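Side-chain contacts in Eps1p (Saccharomyces cerevisiae, PDB 4TW5), which is a member of the thioredoxin superfamily, built in this fragment of two successive thioredoxin-like domains that carry several disulfides: residues S118-N123 with A256-Y261; R192-D197 with F264-F269; E12-N15 with E21-S24; F141-L146 with P210-E215. One frame throughout, in Å; residues are numbered along the deposited sequence.

How the interactions relate
Interactions 1 and 2 lie near the centre of the chain and adjoin: both use helix 259-265, and Ser258 of the first is hydrogen-bonded to Gln193 of the second. Interaction 1 is buried yet polar, two carboxylates and a hydroxyl meeting where the two thioredoxin-like domains join. Interaction 2 changes from a leucine-alanine contact over the sheet to a long salt bridge among charges reaching the first domain. Interactions 3 and 4 are on opposite sides of the chain's centre, their own centres about 51 Å apart, and are largely apolar. Interaction 3 is buried and closes a short loop in the first domain, whereas interaction 4 joins two helices of the second and is partly exposed.

Interaction 1. Residues S118-N123 with A256-Y261; sequences SMDPNN and AKSDGY
Asp120 turns its OD2 toward Ser258 and Asp259 without bonding to either. The distance from Asp120 OD2 to Ser258 OG is 4.3 Å, too long for a hydrogen bond, and Asp259 OD1 lies 4.5 Å from the same Asp120 OD2, so that two like charges come close together. The first shell is therefore a loose meeting of polar groups, whose residues are fixed by other bonds: Asp120 through its OD1, Ser258 through OG and Asp259 through its carboxylate.

On the Asp120 side, the bonds converge on one carboxylate oxygen. Asp120 is the N-cap of the short, weakly bonded helix 121-124. Its OD1 accepts from the backbone N of Asn122 at 3.1 Å, an approach on the anti side and out of the carboxylate plane. The syn lone pair of this OD1 receives Asn122 ND2 at 2.9 Å, in a bond bent to 142°. With CG anti to the backbone N (chi1 -169°), the carboxylate swings over the first turn and leaves OD2 directed across the contact. Asn123 N closes that turn on Asp120 O at 3.0 Å, while Asn122 OD1 is tied to Arg185.

Across from it, Ser258 OG is hydrogen-bonded to Gln193 of helix 180-196, which also packs against Asp120. Asp259 of helix 259-265 forms a salt bridge through OD2 with Lys98, on an edge strand of the first domain's sheet.

Lys98 probably compensates Asp259 and so lessens its repulsion with Asp120. The N-cap bonds probably stabilise the ionised form of Asp120, whereas the nearby Asp259 carboxylate would probably raise the cost of that charge.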
loop_
_atom_site.group_PDB
_atom_site.type_symbol
_atom_site.label_atom_id
_atom_site.label_comp_id
_atom_site.label_asym_id
_atom_site.label_seq_id
_atom_site.Cartn_x
_atom_site.Cartn_y
_atom_site.Cartn_z
ATOM N N SER A 118 -29.069 -20.667 21.676
ATOM C CA SER A 118 -28.356 -21.378 22.723
ATOM C C SER A 118 -26.873 -21.005 22.711
ATOM O O SER A 118 -26.182 -21.159 23.708
ATOM C CB SER A 118 -28.514 -22.894 22.581
ATOM O OG SER A 118 -27.530 -23.403 21.718
ATOM N N MET A 119 -26.385 -20.489 21.591
ATOM C CA MET A 119 -24.968 -20.165 21.504
ATOM C C MET A 119 -24.672 -18.706 21.791
ATOM O O MET A 119 -23.540 -18.262 21.665
ATOM C CB MET A 119 -24.424 -20.543 20.140
ATOM C CG MET A 119 -23.825 -21.926 20.148
ATOM S SD MET A 119 -23.741 -22.436 18.480
ATOM C CE MET A 119 -22.135 -23.190 18.325
ATOM N N ASP A 120 -25.699 -17.955 22.152
ATOM C CA ASP A 120 -25.516 -16.623 22.686
ATOM C C ASP A 120 -25.288 -16.720 24.203
ATOM O O ASP A 120 -26.229 -16.964 24.954
ATOM C CB ASP A 120 -26.734 -15.769 22.329
ATOM C CG ASP A 120 -26.540 -14.294 22.616
ATOM O OD1 ASP A 120 -25.743 -13.907 23.526
ATOM O OD2 ASP A 120 -27.209 -13.514 21.905
ATOM N N PRO A 121 -24.046 -16.459 24.658
ATOM C CA PRO A 121 -23.667 -16.652 26.061
ATOM C C PRO A 121 -24.451 -15.752 26.979
ATOM O O PRO A 121 -24.576 -16.080 28.149
ATOM C CB PRO A 121 -22.182 -16.289 26.094
ATOM C CG PRO A 121 -21.750 -16.236 24.676
ATOM C CD PRO A 121 -22.954 -15.843 23.891
ATOM N N ASN A 122 -24.948 -14.629 26.465
ATOM C CA ASN A 122 -25.672 -13.672 27.300
ATOM C C ASN A 122 -27.066 -14.172 27.692
ATOM O O ASN A 122 -27.646 -13.686 28.659
ATOM C CB ASN A 122 -25.833 -12.329 26.563
ATOM C CG ASN A 122 -24.499 -11.737 26.088
ATOM O OD1 ASN A 122 -23.691 -11.267 26.899
ATOM N ND2 ASN A 122 -24.265 -11.762 24.763
ATOM N N ASN A 123 -27.589 -15.161 26.961
ATOM C CA ASN A 123 -28.950 -15.641 27.194
ATOM C C ASN A 123 -29.036 -16.446 28.491
ATOM O O ASN A 123 -30.008 -16.344 29.248
ATOM C CB ASN A 123 -29.461 -16.454 26.002
ATOM C CG ASN A 123 -29.918 -15.557 24.832
ATOM O OD1 ASN A 123 -30.272 -14.400 25.030
ATOM N ND2 ASN A 123 -29.940 -16.112 23.625
ATOM N N ALA A 256 -22.898 -3.795 19.408
ATOM C CA ALA A 256 -22.317 -4.777 20.323
ATOM C C ALA A 256 -23.124 -6.081 20.277
ATOM O O ALA A 256 -22.709 -7.118 20.786
ATOM C CB ALA A 256 -22.263 -4.242 21.710
ATOM N N LYS A 257 -24.297 -6.016 19.671
ATOM C CA LYS A 257 -25.133 -7.200 19.554
ATOM C C LYS A 257 -24.816 -7.979 18.299
ATOM O O LYS A 257 -24.503 -7.392 17.253
ATOM C CB LYS A 257 -26.601 -6.809 19.594
ATOM C CG LYS A 257 -27.027 -6.276 20.952
ATOM C CD LYS A 257 -28.295 -5.458 20.872
ATOM C CE LYS A 257 -28.494 -4.629 22.123
ATOM N NZ LYS A 257 -29.824 -3.966 22.149
ATOM N N SER A 258 -24.904 -9.305 18.396
ATOM C CA SER A 258 -24.579 -10.173 17.268
ATOM C C SER A 258 -25.709 -10.222 16.233
ATOM O O SER A 258 -25.475 -10.572 15.076
ATOM C CB SER A 258 -24.292 -11.581 17.748
ATOM O OG SER A 258 -25.489 -12.178 18.192
ATOM N N ASP A 259 -26.913 -9.821 16.644
ATOM C CA ASP A 259 -28.131 -10.147 15.905
ATOM C C ASP A 259 -28.181 -9.549 14.507
ATOM O O ASP A 259 -28.535 -10.243 13.542
ATOM C CB ASP A 259 -29.382 -9.679 16.659
ATOM C CG ASP A 259 -29.489 -10.257 18.042
ATOM O OD1 ASP A 259 -28.642 -11.101 18.424
ATOM O OD2 ASP A 259 -30.448 -9.887 18.746
ATOM N N GLY A 260 -27.846 -8.262 14.410
ATOM C CA GLY A 260 -27.855 -7.572 13.134
ATOM C C GLY A 260 -26.958 -8.241 12.119
ATOM O O GLY A 260 -27.358 -8.444 10.966
ATOM N N TYR A 261 -25.762 -8.621 12.555
ATOM C CA TYR A 261 -24.809 -9.294 11.683
ATOM C C TYR A 261 -25.286 -10.710 11.244
ATOM O O TYR A 261 -25.136 -11.086 10.079
ATOM C CB TYR A 261 -23.446 -9.387 12.376
ATOM C CG TYR A 261 -22.923 -8.024 12.800
ATOM C CD1 TYR A 261 -22.275 -7.204 11.904
ATOM C CD2 TYR A 261 -23.100 -7.564 14.089
ATOM C CE1 TYR A 261 -21.829 -5.972 12.269
ATOM C CE2 TYR A 261 -22.645 -6.324 14.465
ATOM C CZ TYR A 261 -22.012 -5.531 13.546
ATOM O OH TYR A 261 -21.547 -4.290 13.904
#

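Interaction 2. Residues R192-D197 with F264-F269; sequences RQLAVD and FARRTF
The apolar part of the contact is Leu194 set against Ala265. Leu194 CD1 approaches the methyl of Ala265 to 3.5 Å, and Leu194 CD2 lies 3.9 Å from the same Ala265 CB, so the forked end of the leucine receives the alanine. Leu194 CG, beside the backbone N (chi1 -77°), carries the fork across to helix 259-265. Leu194 CD2 also touches the aliphatic part of Arg266, 4.1 Å from its CD.

Both helices lie over the central sheet of the second thioredoxin-like domain, where Leu194 and Ala265 each rest on Leu156 of strand 155-160.

The charged part adjoins this patch. The side chains of Asp197 and Arg266 lie roughly perpendicular, and Asp197 OD2 is 3.0 Å from Arg266 CD, a short approach that is doubtful in detail. The salt bridge itself is long, 3.6 Å from Asp197 OD2 to Arg266 NH1; the carboxylate and guanidinium planes are only 19° apart, yet the oxygen meets the guanidinium obliquely. A turn at chi3 (29°) bends the arginine chain so that the guanidinium runs alongside the carboxylate. Stronger partners lie outside: Asp197 OD2 forms a salt bridge with Arg116 NE, and Arg266 NH2 forms one with Glu102 OE1.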
loop_
_atom_site.group_PDB
_atom_site.type_symbol
_atom_site.label_atom_id
_atom_site.label_comp_id
_atom_site.label_asym_id
_atom_site.label_seq_id
_atom_site.Cartn_x
_atom_site.Cartn_y
_atom_site.Cartn_z
ATOM N N ARG A 192 -20.279 -18.535 15.932
ATOM C CA ARG A 192 -20.897 -19.760 16.399
ATOM C C ARG A 192 -22.374 -19.811 15.998
ATOM O O ARG A 192 -22.858 -20.847 15.633
ATOM C CB ARG A 192 -20.734 -19.897 17.908
ATOM C CG ARG A 192 -19.326 -20.365 18.307
ATOM C CD ARG A 192 -19.056 -20.301 19.827
ATOM N NE ARG A 192 -19.994 -21.010 20.708
ATOM C CZ ARG A 192 -20.064 -22.332 20.847
ATOM N NH1 ARG A 192 -19.255 -23.120 20.164
ATOM N NH2 ARG A 192 -20.928 -22.864 21.695
ATOM N N GLN A 193 -23.076 -18.694 16.048
ATOM C CA GLN A 193 -24.477 -18.690 15.658
ATOM C C GLN A 193 -24.642 -18.994 14.160
ATOM O O GLN A 193 -25.511 -19.771 13.777
ATOM C CB GLN A 193 -25.116 -17.344 16.025
ATOM C CG GLN A 193 -25.291 -17.149 17.535
ATOM C CD GLN A 193 -26.036 -15.867 17.867
ATOM O OE1 GLN A 193 -25.693 -14.807 17.369
ATOM N NE2 GLN A 193 -27.055 -15.961 18.705
ATOM N N LEU A 194 -23.758 -18.444 13.329
ATOM C CA LEU A 194 -23.836 -18.656 11.893
ATOM C C LEU A 194 -23.428 -20.065 11.519
ATOM O O LEU A 194 -23.776 -20.553 10.437
ATOM C CB LEU A 194 -22.975 -17.651 11.130
ATOM C CG LEU A 194 -23.622 -16.270 11.044
ATOM C CD1 LEU A 194 -22.743 -15.288 10.261
ATOM C CD2 LEU A 194 -25.025 -16.354 10.453
ATOM N N ALA A 195 -22.656 -20.708 12.381
ATOM C CA ALA A 195 -22.256 -22.076 12.119
ATOM C C ALA A 195 -23.460 -23.056 12.086
ATOM O O ALA A 195 -23.423 -24.043 11.367
ATOM C CB ALA A 195 -21.236 -22.523 13.152
ATOM N N VAL A 196 -24.513 -22.765 12.849
ATOM C CA VAL A 196 -25.747 -23.566 12.850
ATOM C C VAL A 196 -26.384 -23.520 11.478
ATOM O O VAL A 196 -26.940 -24.509 10.993
ATOM C CB VAL A 196 -26.769 -23.064 13.911
ATOM C CG1 VAL A 196 -28.179 -23.632 13.659
ATOM C CG2 VAL A 196 -26.296 -23.402 15.306
ATOM N N ASP A 197 -26.294 -22.363 10.836
ATOM C CA ASP A 197 -26.881 -22.213 9.513
ATOM C C ASP A 197 -25.899 -22.556 8.431
ATOM O O ASP A 197 -26.150 -22.305 7.258
ATOM C CB ASP A 197 -27.390 -20.801 9.325
ATOM C CG ASP A 197 -28.608 -20.531 10.166
ATOM O OD1 ASP A 197 -29.556 -21.356 10.102
ATOM O OD2 ASP A 197 -28.597 -19.523 10.908
ATOM N N PHE A 264 -28.095 -10.319 8.728
ATOM C CA PHE A 264 -27.567 -9.848 7.457
ATOM C C PHE A 264 -26.973 -11.013 6.683
ATOM O O PHE A 264 -27.263 -11.204 5.503
ATOM C CB PHE A 264 -26.509 -8.765 7.661
ATOM C CG PHE A 264 -25.731 -8.426 6.418
ATOM C CD1 PHE A 264 -26.302 -7.651 5.401
ATOM C CD2 PHE A 264 -24.440 -8.868 6.268
ATOM C CE1 PHE A 264 -25.587 -7.306 4.267
ATOM C CE2 PHE A 264 -23.703 -8.546 5.140
ATOM C CZ PHE A 264 -24.276 -7.758 4.127
ATOM N N ALA A 265 -26.181 -11.822 7.370
ATOM C CA ALA A 265 -25.514 -12.959 6.740
ATOM C C ALA A 265 -26.509 -13.980 6.205
ATOM O O ALA A 265 -26.160 -14.798 5.377
ATOM C CB ALA A 265 -24.561 -13.638 7.729
ATOM N N ARG A 266 -27.741 -13.917 6.689
ATOM C CA ARG A 266 -28.751 -14.900 6.361
ATOM C C ARG A 266 -29.764 -14.414 5.332
ATOM O O ARG A 266 -30.607 -15.175 4.904
ATOM C CB ARG A 266 -29.436 -15.365 7.649
ATOM C CG ARG A 266 -28.778 -16.604 8.232
ATOM C CD ARG A 266 -29.069 -16.796 9.689
ATOM N NE ARG A 266 -30.350 -16.250 10.123
ATOM C CZ ARG A 266 -31.519 -16.874 10.080
ATOM N NH1 ARG A 266 -31.632 -18.102 9.577
ATOM N NH2 ARG A 266 -32.587 -16.248 10.537
ATOM N N ARG A 267 -29.653 -13.160 4.914
ATOM C CA ARG A 267 -30.546 -12.602 3.907
ATOM C C ARG A 267 -30.400 -13.297 2.558
ATOM O O ARG A 267 -29.286 -13.649 2.154
ATOM C CB ARG A 267 -30.250 -11.115 3.680
ATOM C CG ARG A 267 -31.115 -10.051 4.350
ATOM C CD ARG A 267 -30.357 -8.702 4.282
ATOM N NE ARG A 267 -30.963 -7.597 5.036
ATOM C CZ ARG A 267 -30.310 -6.802 5.894
ATOM N NH1 ARG A 267 -29.031 -7.014 6.166
ATOM N NH2 ARG A 267 -30.939 -5.803 6.509
ATOM N N THR A 268 -31.535 -13.521 1.891
ATOM C CA THR A 268 -31.569 -13.979 0.499
ATOM C C THR A 268 -31.273 -12.776 -0.405
ATOM O O THR A 268 -31.971 -11.758 -0.330
ATOM C CB THR A 268 -32.939 -14.602 0.107
ATOM O OG1 THR A 268 -33.118 -15.862 0.770
ATOM C CG2 THR A 268 -33.059 -14.771 -1.414
ATOM N N PHE A 269 -30.277 -12.886 -1.278
ATOM C CA PHE A 269 -29.991 -11.781 -2.192
ATOM C C PHE A 269 -30.293 -12.163 -3.642
ATOM O O PHE A 269 -29.392 -12.510 -4.406
ATOM C CB PHE A 269 -28.523 -11.308 -2.065
ATOM C CG PHE A 269 -28.168 -10.695 -0.715
ATOM C CD1 PHE A 269 -27.907 -11.496 0.395
ATOM C CD2 PHE A 269 -28.097 -9.311 -0.560
ATOM C CE1 PHE A 269 -27.576 -10.923 1.633
ATOM C CE2 PHE A 269 -27.767 -8.730 0.678
ATOM C CZ PHE A 269 -27.508 -9.536 1.769
#

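Interaction 3. Residues E12-N15 with E21-S24; sequences EPLN and EELS
Among the touching residues Leu14, Glu22 and Leu23, the one flat side-chain group is the Glu22 carboxylate, and neither its faces nor its edges meet the leucine. Leu14 presses instead on the methylene behind it: both Leu14 CD1 and Leu14 CD2 are 4.0 Å from Glu22 CG, with the leucine set nearly square across the glutamate chain. Glu22 CG stands anti to the backbone N (chi1 176°), and a bend at chi2 (65°) turns the carboxylate off the leucine, where OE2 is hydrogen-bonded to His28 of strand 27-33.

The same Leu14 CD1 reaches Leu23 CD2 at 3.9 Å. Leu14 therefore spans two consecutive residues of helix 19-23. Its backbone bonds to Gln67 and its side chain touches Ser66 and Val68, placing the loop along strand 63-69, while Leu23 lies on His28 and Ile30 of the neighbouring strand. In the same segment as Leu23, Ser24 OG donates to Glu21 O at 2.7 Å, tilted from the carbonyl plane.

The contact thus packs the loop that runs along strand 63-69 against the first helix of the N-terminal thioredoxin domain. It does so by apolar packing, with no hydrogen bond between the segments; the glutamate lends its CG methylene to this contact while its OE2 bonds to His28.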
loop_
_atom_site.group_PDB
_atom_site.type_symbol
_atom_site.label_atom_id
_atom_site.label_comp_id
_atom_site.label_asym_id
_atom_site.label_seq_id
_atom_site.Cartn_x
_atom_site.Cartn_y
_atom_site.Cartn_z
ATOM N N GLU A 12 -49.679 -28.313 27.685
ATOM C CA GLU A 12 -50.729 -27.324 27.567
ATOM C C GLU A 12 -50.121 -25.940 27.560
ATOM O O GLU A 12 -48.979 -25.766 27.969
ATOM C CB GLU A 12 -51.733 -27.439 28.714
ATOM C CG GLU A 12 -52.914 -28.311 28.410
ATOM C CD GLU A 12 -54.209 -27.637 28.826
ATOM O OE1 GLU A 12 -54.293 -27.166 29.988
ATOM O OE2 GLU A 12 -55.121 -27.538 27.976
ATOM N N PRO A 13 -50.884 -24.948 27.085
ATOM C CA PRO A 13 -50.379 -23.578 27.115
ATOM C C PRO A 13 -49.998 -23.171 28.531
ATOM O O PRO A 13 -50.581 -23.679 29.487
ATOM C CB PRO A 13 -51.568 -22.755 26.612
ATOM C CG PRO A 13 -52.312 -23.686 25.737
ATOM C CD PRO A 13 -52.152 -25.051 26.340
ATOM N N LEU A 14 -49.031 -22.277 28.669
ATOM C CA LEU A 14 -48.748 -21.718 29.976
ATOM C C LEU A 14 -49.896 -20.788 30.349
ATOM O O LEU A 14 -50.442 -20.105 29.485
ATOM C CB LEU A 14 -47.425 -20.964 29.954
ATOM C CG LEU A 14 -46.240 -21.858 29.599
ATOM C CD1 LEU A 14 -44.956 -21.093 29.690
ATOM C CD2 LEU A 14 -46.217 -23.068 30.521
ATOM N N ASN A 15 -50.228 -20.723 31.633
ATOM C CA ASN A 15 -51.317 -19.871 32.102
ATOM C C ASN A 15 -50.801 -19.117 33.327
ATOM O O ASN A 15 -49.680 -19.386 33.757
ATOM C CB ASN A 15 -52.579 -20.707 32.404
ATOM C CG ASN A 15 -52.330 -21.841 33.400
ATOM O OD1 ASN A 15 -51.730 -21.642 34.449
ATOM N ND2 ASN A 15 -52.809 -23.032 33.069
ATOM N N GLU A 21 -43.239 -19.605 36.931
ATOM C CA GLU A 21 -42.558 -20.720 37.558
ATOM C C GLU A 21 -41.804 -21.509 36.503
ATOM O O GLU A 21 -40.667 -21.944 36.696
ATOM C CB GLU A 21 -43.579 -21.627 38.241
ATOM C CG GLU A 21 -44.286 -20.988 39.425
ATOM C CD GLU A 21 -45.478 -20.124 38.991
ATOM O OE1 GLU A 21 -45.709 -19.975 37.774
ATOM O OE2 GLU A 21 -46.188 -19.592 39.869
ATOM N N GLU A 22 -42.440 -21.628 35.351
ATOM C CA GLU A 22 -41.857 -22.303 34.219
ATOM C C GLU A 22 -40.680 -21.559 33.557
ATOM O O GLU A 22 -39.714 -22.196 33.138
ATOM C CB GLU A 22 -42.964 -22.597 33.210
ATOM C CG GLU A 22 -42.457 -23.217 31.937
ATOM C CD GLU A 22 -41.864 -24.596 32.160
ATOM O OE1 GLU A 22 -42.213 -25.234 33.182
ATOM O OE2 GLU A 22 -41.053 -25.026 31.301
ATOM N N LEU A 23 -40.752 -20.233 33.455
ATOM C CA LEU A 23 -39.671 -19.468 32.810
ATOM C C LEU A 23 -38.463 -19.217 33.735
ATOM O O LEU A 23 -37.440 -18.707 33.291
ATOM C CB LEU A 23 -40.189 -18.123 32.284
ATOM C CG LEU A 23 -41.406 -18.107 31.342
ATOM C CD1 LEU A 23 -41.405 -16.884 30.421
ATOM C CD2 LEU A 23 -41.560 -19.382 30.511
ATOM N N SER A 24 -38.567 -19.598 35.008
ATOM C CA SER A 24 -37.481 -19.368 35.967
ATOM C C SER A 24 -36.251 -20.264 35.757
ATOM O O SER A 24 -35.275 -20.130 36.490
ATOM C CB SER A 24 -37.984 -19.529 37.402
ATOM O OG SER A 24 -38.434 -20.847 37.646
#

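Interaction 4. Residues F141-L146 with P210-E215; sequences FDFLEL and PTICEE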
loop_
_atom_site.group_PDB
_atom_site.type_symbol
_atom_site.label_atom_id
_atom_site.label_comp_id
_atom_site.label_asym_id
_atom_site.label_seq_id
_atom_site.Cartn_x
_atom_site.Cartn_y
_atom_site.Cartn_z
ATOM N N PHE A 141 -4.912 -14.251 -0.232
ATOM C CA PHE A 141 -5.168 -15.199 -1.295
ATOM C C PHE A 141 -6.451 -16.001 -1.046
ATOM O O PHE A 141 -7.245 -16.219 -1.968
ATOM C CB PHE A 141 -3.976 -16.138 -1.453
ATOM C CG PHE A 141 -4.183 -17.190 -2.502
ATOM C CD1 PHE A 141 -3.995 -16.891 -3.846
ATOM C CD2 PHE A 141 -4.592 -18.473 -2.149
ATOM C CE1 PHE A 141 -4.199 -17.851 -4.817
ATOM C CE2 PHE A 141 -4.801 -19.442 -3.116
ATOM C CZ PHE A 141 -4.603 -19.135 -4.451
ATOM N N ASP A 142 -6.647 -16.441 0.192
ATOM C CA ASP A 142 -7.847 -17.179 0.581
ATOM C C ASP A 142 -9.082 -16.338 0.329
ATOM O O ASP A 142 -10.096 -16.811 -0.201
ATOM C CB ASP A 142 -7.788 -17.550 2.064
ATOM C CG ASP A 142 -6.617 -18.460 2.389
ATOM O OD1 ASP A 142 -6.363 -19.418 1.612
ATOM O OD2 ASP A 142 -5.939 -18.192 3.417
ATOM N N PHE A 143 -8.987 -15.073 0.714
ATOM C CA PHE A 143 -10.119 -14.175 0.581
ATOM C C PHE A 143 -10.445 -13.904 -0.892
ATOM O O PHE A 143 -11.596 -13.683 -1.234
ATOM C CB PHE A 143 -9.873 -12.846 1.307
ATOM C CG PHE A 143 -11.024 -11.881 1.153
ATOM C CD1 PHE A 143 -12.181 -12.038 1.899
ATOM C CD2 PHE A 143 -10.975 -10.867 0.214
ATOM C CE1 PHE A 143 -13.239 -11.182 1.748
ATOM C CE2 PHE A 143 -12.042 -10.018 0.045
ATOM C CZ PHE A 143 -13.176 -10.181 0.812
ATOM N N LEU A 144 -9.409 -13.877 -1.735
ATOM C CA LEU A 144 -9.555 -13.618 -3.152
ATOM C C LEU A 144 -10.153 -14.856 -3.837
ATOM O O LEU A 144 -11.001 -14.741 -4.711
ATOM C CB LEU A 144 -8.194 -13.236 -3.756
ATOM C CG LEU A 144 -7.595 -11.869 -3.326
ATOM C CD1 LEU A 144 -6.246 -11.626 -3.967
ATOM C CD2 LEU A 144 -8.526 -10.678 -3.635
ATOM N N GLU A 145 -9.753 -16.040 -3.397
ATOM C CA GLU A 145 -10.384 -17.253 -3.891
ATOM C C GLU A 145 -11.881 -17.200 -3.608
ATOM O O GLU A 145 -12.672 -17.428 -4.506
ATOM C CB GLU A 145 -9.762 -18.511 -3.279
ATOM C CG GLU A 145 -8.336 -18.763 -3.715
ATOM C CD GLU A 145 -8.120 -20.210 -4.136
ATOM O OE1 GLU A 145 -8.324 -21.124 -3.303
ATOM O OE2 GLU A 145 -7.789 -20.432 -5.324
ATOM N N LEU A 146 -12.262 -16.820 -2.389
ATOM C CA LEU A 146 -13.675 -16.723 -2.058
ATOM C C LEU A 146 -14.409 -15.803 -3.009
ATOM O O LEU A 146 -15.539 -16.073 -3.416
ATOM C CB LEU A 146 -13.873 -16.218 -0.639
ATOM C CG LEU A 146 -13.340 -17.140 0.445
ATOM C CD1 LEU A 146 -13.638 -16.512 1.786
ATOM C CD2 LEU A 146 -13.972 -18.538 0.310
ATOM N N PRO A 210 -2.531 -5.143 2.810
ATOM C CA PRO A 210 -2.861 -3.736 2.557
ATOM C C PRO A 210 -3.591 -3.510 1.245
ATOM O O PRO A 210 -4.576 -2.765 1.238
ATOM C CB PRO A 210 -1.488 -3.024 2.542
ATOM C CG PRO A 210 -0.478 -4.096 2.300
ATOM C CD PRO A 210 -1.072 -5.369 2.889
ATOM N N THR A 211 -3.122 -4.118 0.160
ATOM C CA THR A 211 -3.695 -3.798 -1.141
ATOM C C THR A 211 -5.146 -4.261 -1.200
ATOM O O THR A 211 -6.024 -3.537 -1.665
ATOM C CB THR A 211 -2.910 -4.431 -2.309
ATOM O OG1 THR A 211 -1.543 -3.996 -2.281
ATOM C CG2 THR A 211 -3.545 -4.035 -3.641
ATOM N N ILE A 212 -5.403 -5.464 -0.724
ATOM C CA ILE A 212 -6.765 -5.956 -0.663
ATOM C C ILE A 212 -7.680 -5.073 0.190
ATOM O O ILE A 212 -8.748 -4.678 -0.244
ATOM C CB ILE A 212 -6.785 -7.376 -0.142
ATOM C CG1 ILE A 212 -6.046 -8.271 -1.142
ATOM C CG2 ILE A 212 -8.204 -7.824 0.067
ATOM C CD1 ILE A 212 -5.983 -9.710 -0.739
ATOM N N CYS A 213 -7.248 -4.713 1.384
ATOM C CA CYS A 213 -8.079 -3.881 2.252
ATOM C C CYS A 213 -8.278 -2.441 1.705
ATOM O O CYS A 213 -9.311 -1.798 1.931
ATOM C CB CYS A 213 -7.468 -3.853 3.649
ATOM S SG CYS A 213 -7.715 -5.415 4.582
ATOM N N GLU A 214 -7.283 -1.933 0.994
ATOM C CA GLU A 214 -7.411 -0.620 0.383
ATOM C C GLU A 214 -8.428 -0.665 -0.748
ATOM O O GLU A 214 -9.330 0.165 -0.810
ATOM C CB GLU A 214 -6.034 -0.114 -0.082
ATOM C CG GLU A 214 -5.260 0.517 1.095
ATOM C CD GLU A 214 -3.744 0.600 0.882
ATOM O OE1 GLU A 214 -3.230 0.195 -0.182
ATOM O OE2 GLU A 214 -3.061 1.048 1.815
ATOM N N GLU A 215 -8.317 -1.677 -1.599
ATOM C CA GLU A 215 -9.210 -1.814 -2.736
ATOM C C GLU A 215 -10.667 -2.020 -2.326
ATOM O O GLU A 215 -11.564 -1.471 -2.959
ATOM C CB GLU A 215 -8.733 -2.977 -3.592
ATOM C CG GLU A 215 -7.482 -2.675 -4.386
ATOM C CD GLU A 215 -7.045 -3.842 -5.248
ATOM O OE1 GLU A 215 -7.517 -4.971 -4.994
ATOM O OE2 GLU A 215 -6.251 -3.625 -6.190
#
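Ile212 points at helix 140-150 and divides its two branches between Leu144 and Phe143. Leu144 and Ile212 meet end to end: the terminal methyl, Ile212 CD1, lies 3.7 Å from Leu144 CG and 3.8 Å from Leu144 CD1. With Leu144 CD2 also 4.0 Å from Ile212 CD1, that methyl sits against the branch point of the leucine and both of its arms. The extended isoleucine chain, chi2 at 180°, carries CD1 this far out.

The second branch meets the aromatic residue in a different way. The side chains of Phe143 and Ile212 run antiparallel alongside each other, and Ile212 CG2 comes to 4.1 Å from Phe143 CD2, approaching the ring obliquely. Phe143 CG lies anti to its own backbone N (chi1 179°), which directs the ring from the helix toward the sheet, whereas Leu144, the next residue round the helix, is exposed. Ile212 thus bridges an exposed leucine and a buried phenylalanine. No hydrogen bond joins the two segments.

On the sheet side of the contact, Phe143 meets Phe159 of strand 155-160 edge-to-face and also touches Leu216. Next to Ile212, Cys213 forms a disulfide with Cys206, tying helix 210-215 to the chain just after strand 200-205, and its side chain also packs on Phe159. Both helices therefore rest on the same strand of the second thioredoxin-like domain, and farther round helix 210-215 neighbouring subunits pack on Pro210 and Glu214.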